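Local coordinates for protein putative branched-chain amino acid ABC transporter (Rhodospirillum rubrum ATCC 11170, PDB 3HUT) that probably binds branched-chain or related amino acids outside the inner membrane and delivers them to an ABC transporter, at residues Ala51-Asp56 and Leu77-Ser82; Glu126-Ala131 and Arg160-Leu165. All coordinates share one frame; numbering follows the deposited sequence.

Overall arrangement
Two ways of joining neighbouring elements of an alpha/beta fold appear here, one on each side of the molecule's centre, with about 33 Å between their own centres. Contact 1 (51-56 with 77-82) is partly buried and links the loops that leave the C-terminal ends of two strands in the five-stranded parallel sheet; it is polar, made of serine hydroxyls, carboxylates and a water. Contact 2 (126-131 with 160-165) belongs to the other half, where two helices pack through alanine, proline and phenylalanine in a buried, apolar seam without a hydrogen bond between them. The two share no strand or helix, and their nearest atoms lie about 15 Å apart.

Contact 1: Ala51-Asp56 and Leu77-Ser82; sequences ADSRDD and LGDFSS
Ser-53 lays its hydroxymethyl group against the carboxylate of Asp-79, with OG donating to OD1 at 2.9 Å on the syn lone pair. A chi1 of 73° places OG between the backbone N and carbonyl carbon of its own residue, where it also receives the N-H of Asp-55 in an ST turn; one hydroxyl thus shapes its loop and ties it to the next. Asp-79 OD1 is gripped further by the N-H of Phe-80, which comes to the anti lone pair.

A second bridge follows two residues on. The CG of Asp-55 stands anti to its backbone N (chi1 -167°), which carries OD1 across to Ser-81, whose OG donates to it at 2.8 Å, again on the syn lone pair. Water 1 sits between the bridges, donating hydrogen bonds to Asp-55 OD1 and to Asp-79 OD1 (2.7 Å) while accepting from Ser-81 N. It lies at the edge of the Phe-80 ring. Since Asp-55 OD1 and Asp-79 OD1 are 4.9 Å apart, the water's two hydrogen bonds should ease the repulsion between like charges.

Ser-81 is also the N-cap of helix 82-95, its OG accepting from the N-H of Val-84, and Phe-80 stacks on Tyr-20. Strands 46-52 and 73-78 flank strand 5-11 in the parallel sheet, so the bridges join the loops that follow their C-terminal ends. Such loops, each leading from a strand into the N terminus of a helix, are characteristic of the Rossmann-like lobes of periplasmic binding proteins.

Contact 2: Glu126-Ala131 and Arg160-Leu165; sequences EGPNNA and RKAFEL
Helices 126-136 and 150-165 run in broadly the same direction where they meet, the short axes of 126-131 and 160-165 crossing at -34° with a closest approach of 7.9 Å. Small residues at the interface permit this spacing: the CA atoms of Ala-131 and Phe-163 are 4.9 Å apart. Ala-162 points its methyl at the neighbouring helix, where CB meets Ala-131 CB at 3.5 Å and rests on the backbone of Pro-128, 3.6 Å from CA. The pyrrolidine ring of Pro-128 stays at the margin, reaching the same methyl through its CB at 3.9 Å. Both helices belong to the lobe whose sheet contains strand 141-147, which lies between them in the chain and leads through a beta-alpha-beta crossover, by way of helix 150-165, to the parallel strand 169-176. From the other side of the seam, the methyl of Ala-131 presses against the backbone N of Phe-163. With chi1 at -163°, the phenyl group of Phe-163 swings away from its own backbone N, turning alongside the neighbouring helix, so that its edge nears the carbonyl oxygen of Ala-131, with CD1 4.0 Å from O. The ring also touches Val-142 of strand 141-147, while Ala-131 packs on Phe-159, one turn earlier.

Contact 1: Ala51-Asp56 and Leu77-Ser82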
# COMPACT_ATOMS: atom_id res chain seq x y z
N ALA A 51 15.56 15.47 2.58
CA ALA A 51 16.95 15.02 2.47
C ALA A 51 17.00 13.89 1.45
O ALA A 51 16.24 12.92 1.54
CB ALA A 51 17.46 14.53 3.83
N ASP A 52 17.89 14.03 0.47
CA ASP A 52 18.05 13.02 -0.58
C ASP A 52 18.80 11.80 -0.05
O ASP A 52 20.02 11.84 0.13
CB ASP A 52 18.80 13.62 -1.77
CG ASP A 52 18.93 12.66 -2.94
OD1 ASP A 52 18.39 11.53 -2.87
OD2 ASP A 52 19.58 13.04 -3.94
N SER A 53 18.07 10.72 0.18
CA SER A 53 18.68 9.49 0.69
C SER A 53 19.34 8.66 -0.41
O SER A 53 20.14 7.77 -0.12
CB SER A 53 17.62 8.63 1.37
OG SER A 53 16.77 8.05 0.40
N ARG A 54 19.00 8.96 -1.66
CA ARG A 54 19.54 8.23 -2.82
C ARG A 54 19.21 6.75 -2.74
O ARG A 54 19.79 5.94 -3.47
CB ARG A 54 21.06 8.40 -2.90
CG ARG A 54 21.54 9.84 -2.94
CD ARG A 54 22.86 9.95 -3.69
NE ARG A 54 23.88 9.06 -3.14
CZ ARG A 54 24.49 9.25 -1.98
NH1 ARG A 54 24.19 10.31 -1.24
NH2 ARG A 54 25.41 8.39 -1.57
N ASP A 55 18.27 6.39 -1.88
CA ASP A 55 17.88 4.99 -1.68
C ASP A 55 19.14 4.21 -1.33
O ASP A 55 19.34 3.08 -1.76
CB ASP A 55 17.23 4.40 -2.93
CG ASP A 55 16.54 3.07 -2.65
OD1 ASP A 55 15.91 2.96 -1.58
OD2 ASP A 55 16.62 2.15 -3.50
N ASP A 56 20.00 4.85 -0.54
CA ASP A 56 21.26 4.26 -0.10
C ASP A 56 21.27 4.14 1.42
O ASP A 56 21.11 5.13 2.13
CB ASP A 56 22.42 5.14 -0.58
CG ASP A 56 23.77 4.59 -0.18
OD1 ASP A 56 24.17 4.77 0.99
OD2 ASP A 56 24.43 3.98 -1.05
N LEU A 77 9.41 11.71 8.21
CA LEU A 77 8.60 11.00 7.23
C LEU A 77 9.71 10.19 6.61
O LEU A 77 10.74 10.74 6.21
CB LEU A 77 7.97 11.97 6.25
CG LEU A 77 6.79 12.59 6.98
CD1 LEU A 77 6.39 13.87 6.31
CD2 LEU A 77 5.65 11.58 7.03
N GLY A 78 9.52 8.90 6.47
CA GLY A 78 10.67 8.14 6.06
C GLY A 78 10.91 7.06 5.07
O GLY A 78 10.73 5.88 5.31
N ASP A 79 11.50 7.49 3.97
CA ASP A 79 11.91 6.62 2.91
C ASP A 79 11.10 5.56 2.24
O ASP A 79 10.27 4.86 2.79
CB ASP A 79 13.28 6.04 3.26
CG ASP A 79 14.40 6.71 2.46
OD1 ASP A 79 14.31 6.66 1.21
OD2 ASP A 79 15.36 7.28 3.04
N PHE A 80 11.41 5.50 0.96
CA PHE A 80 10.81 4.64 -0.01
C PHE A 80 10.93 3.13 0.18
O PHE A 80 9.92 2.43 0.32
CB PHE A 80 11.40 5.05 -1.34
CG PHE A 80 10.95 4.23 -2.43
CD1 PHE A 80 9.63 4.29 -2.81
CD2 PHE A 80 11.81 3.32 -3.03
CE1 PHE A 80 9.15 3.45 -3.78
CE2 PHE A 80 11.34 2.48 -4.00
CZ PHE A 80 10.01 2.54 -4.38
N SER A 81 12.15 2.61 0.16
CA SER A 81 12.36 1.17 0.29
C SER A 81 12.36 0.69 1.73
O SER A 81 12.67 1.45 2.65
CB SER A 81 13.67 0.75 -0.37
OG SER A 81 14.78 1.25 0.37
N SER A 82 12.02 -0.58 1.91
CA SER A 82 12.01 -1.17 3.24
C SER A 82 13.44 -1.22 3.77
O SER A 82 13.70 -0.86 4.92
CB SER A 82 11.41 -2.58 3.19
OG SER A 82 10.00 -2.51 3.06
O HOH W 1 14.29 4.38 -0.22

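Contact 2: Glu126-Ala131 and Arg160-Leu165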
# COMPACT_ATOMS: atom_id res chain seq x y z
N GLU A 126 -3.78 -8.41 2.20
CA GLU A 126 -4.91 -8.65 1.30
C GLU A 126 -5.38 -10.10 1.31
O GLU A 126 -6.52 -10.38 0.93
CB GLU A 126 -4.56 -8.24 -0.14
CG GLU A 126 -3.43 -9.02 -0.76
CD GLU A 126 -3.23 -8.68 -2.23
OE1 GLU A 126 -3.92 -7.77 -2.73
OE2 GLU A 126 -2.38 -9.32 -2.88
N GLY A 127 -4.52 -11.02 1.74
CA GLY A 127 -4.89 -12.42 1.77
C GLY A 127 -6.17 -12.69 2.55
O GLY A 127 -7.16 -13.14 1.98
N PRO A 128 -6.18 -12.44 3.87
CA PRO A 128 -7.37 -12.67 4.69
C PRO A 128 -8.55 -11.83 4.21
O PRO A 128 -9.70 -12.26 4.27
CB PRO A 128 -6.90 -12.28 6.08
CG PRO A 128 -5.44 -12.63 6.06
CD PRO A 128 -5.01 -12.11 4.71
N ASN A 129 -8.27 -10.61 3.76
CA ASN A 129 -9.33 -9.73 3.27
C ASN A 129 -10.08 -10.38 2.11
O ASN A 129 -11.31 -10.40 2.09
CB ASN A 129 -8.73 -8.39 2.81
CG ASN A 129 -9.78 -7.44 2.26
OD1 ASN A 129 -10.13 -7.48 1.08
ND2 ASN A 129 -10.30 -6.58 3.13
N ASN A 130 -9.33 -10.92 1.16
CA ASN A 130 -9.95 -11.55 0.00
C ASN A 130 -10.55 -12.91 0.29
O ASN A 130 -11.52 -13.32 -0.35
CB ASN A 130 -8.94 -11.63 -1.14
CG ASN A 130 -8.53 -10.26 -1.63
OD1 ASN A 130 -9.29 -9.29 -1.47
ND2 ASN A 130 -7.35 -10.15 -2.22
N ALA A 131 -9.99 -13.62 1.26
CA ALA A 131 -10.56 -14.92 1.60
C ALA A 131 -11.94 -14.66 2.21
O ALA A 131 -12.92 -15.32 1.87
CB ALA A 131 -9.67 -15.66 2.59
N ARG A 160 -4.93 -18.65 1.77
CA ARG A 160 -5.31 -20.05 1.98
C ARG A 160 -5.67 -20.31 3.45
O ARG A 160 -6.70 -20.91 3.74
CB ARG A 160 -4.18 -20.99 1.54
CG ARG A 160 -3.94 -21.00 0.02
CD ARG A 160 -2.99 -22.14 -0.37
NE ARG A 160 -1.69 -21.98 0.27
CZ ARG A 160 -0.64 -21.41 -0.31
NH1 ARG A 160 -0.73 -20.95 -1.55
NH2 ARG A 160 0.49 -21.28 0.37
N LYS A 161 -4.83 -19.83 4.36
CA LYS A 161 -5.08 -20.03 5.78
C LYS A 161 -6.41 -19.42 6.21
O LYS A 161 -7.19 -20.05 6.93
CB LYS A 161 -3.94 -19.42 6.61
CG LYS A 161 -4.00 -19.77 8.08
CD LYS A 161 -2.81 -19.20 8.83
CE LYS A 161 -2.85 -19.59 10.30
NZ LYS A 161 -1.68 -19.07 11.06
N ALA A 162 -6.68 -18.20 5.76
CA ALA A 162 -7.92 -17.52 6.10
C ALA A 162 -9.15 -18.22 5.52
O ALA A 162 -10.20 -18.31 6.17
CB ALA A 162 -7.88 -16.07 5.62
N PHE A 163 -9.02 -18.70 4.29
CA PHE A 163 -10.12 -19.38 3.63
C PHE A 163 -10.48 -20.67 4.36
O PHE A 163 -11.65 -20.93 4.65
CB PHE A 163 -9.74 -19.68 2.17
CG PHE A 163 -10.90 -20.00 1.28
CD1 PHE A 163 -11.85 -19.03 0.97
CD2 PHE A 163 -11.03 -21.26 0.71
CE1 PHE A 163 -12.91 -19.31 0.11
CE2 PHE A 163 -12.08 -21.56 -0.15
CZ PHE A 163 -13.03 -20.58 -0.45
N GLU A 164 -9.48 -21.48 4.66
CA GLU A 164 -9.69 -22.75 5.36
C GLU A 164 -10.20 -22.52 6.79
O GLU A 164 -10.95 -23.33 7.33
CB GLU A 164 -8.39 -23.57 5.37
CG GLU A 164 -7.84 -23.85 3.97
CD GLU A 164 -6.52 -24.62 3.98
OE1 GLU A 164 -5.75 -24.46 4.94
OE2 GLU A 164 -6.26 -25.36 3.01
N LEU A 165 -9.79 -21.41 7.39
CA LEU A 165 -10.23 -21.08 8.75
C LEU A 165 -11.74 -20.85 8.73
O LEU A 165 -12.43 -21.12 9.71
CB LEU A 165 -9.54 -19.82 9.26
CG LEU A 165 -10.04 -19.27 10.61
CD1 LEU A 165 -9.79 -20.30 11.70
CD2 LEU A 165 -9.33 -17.96 10.93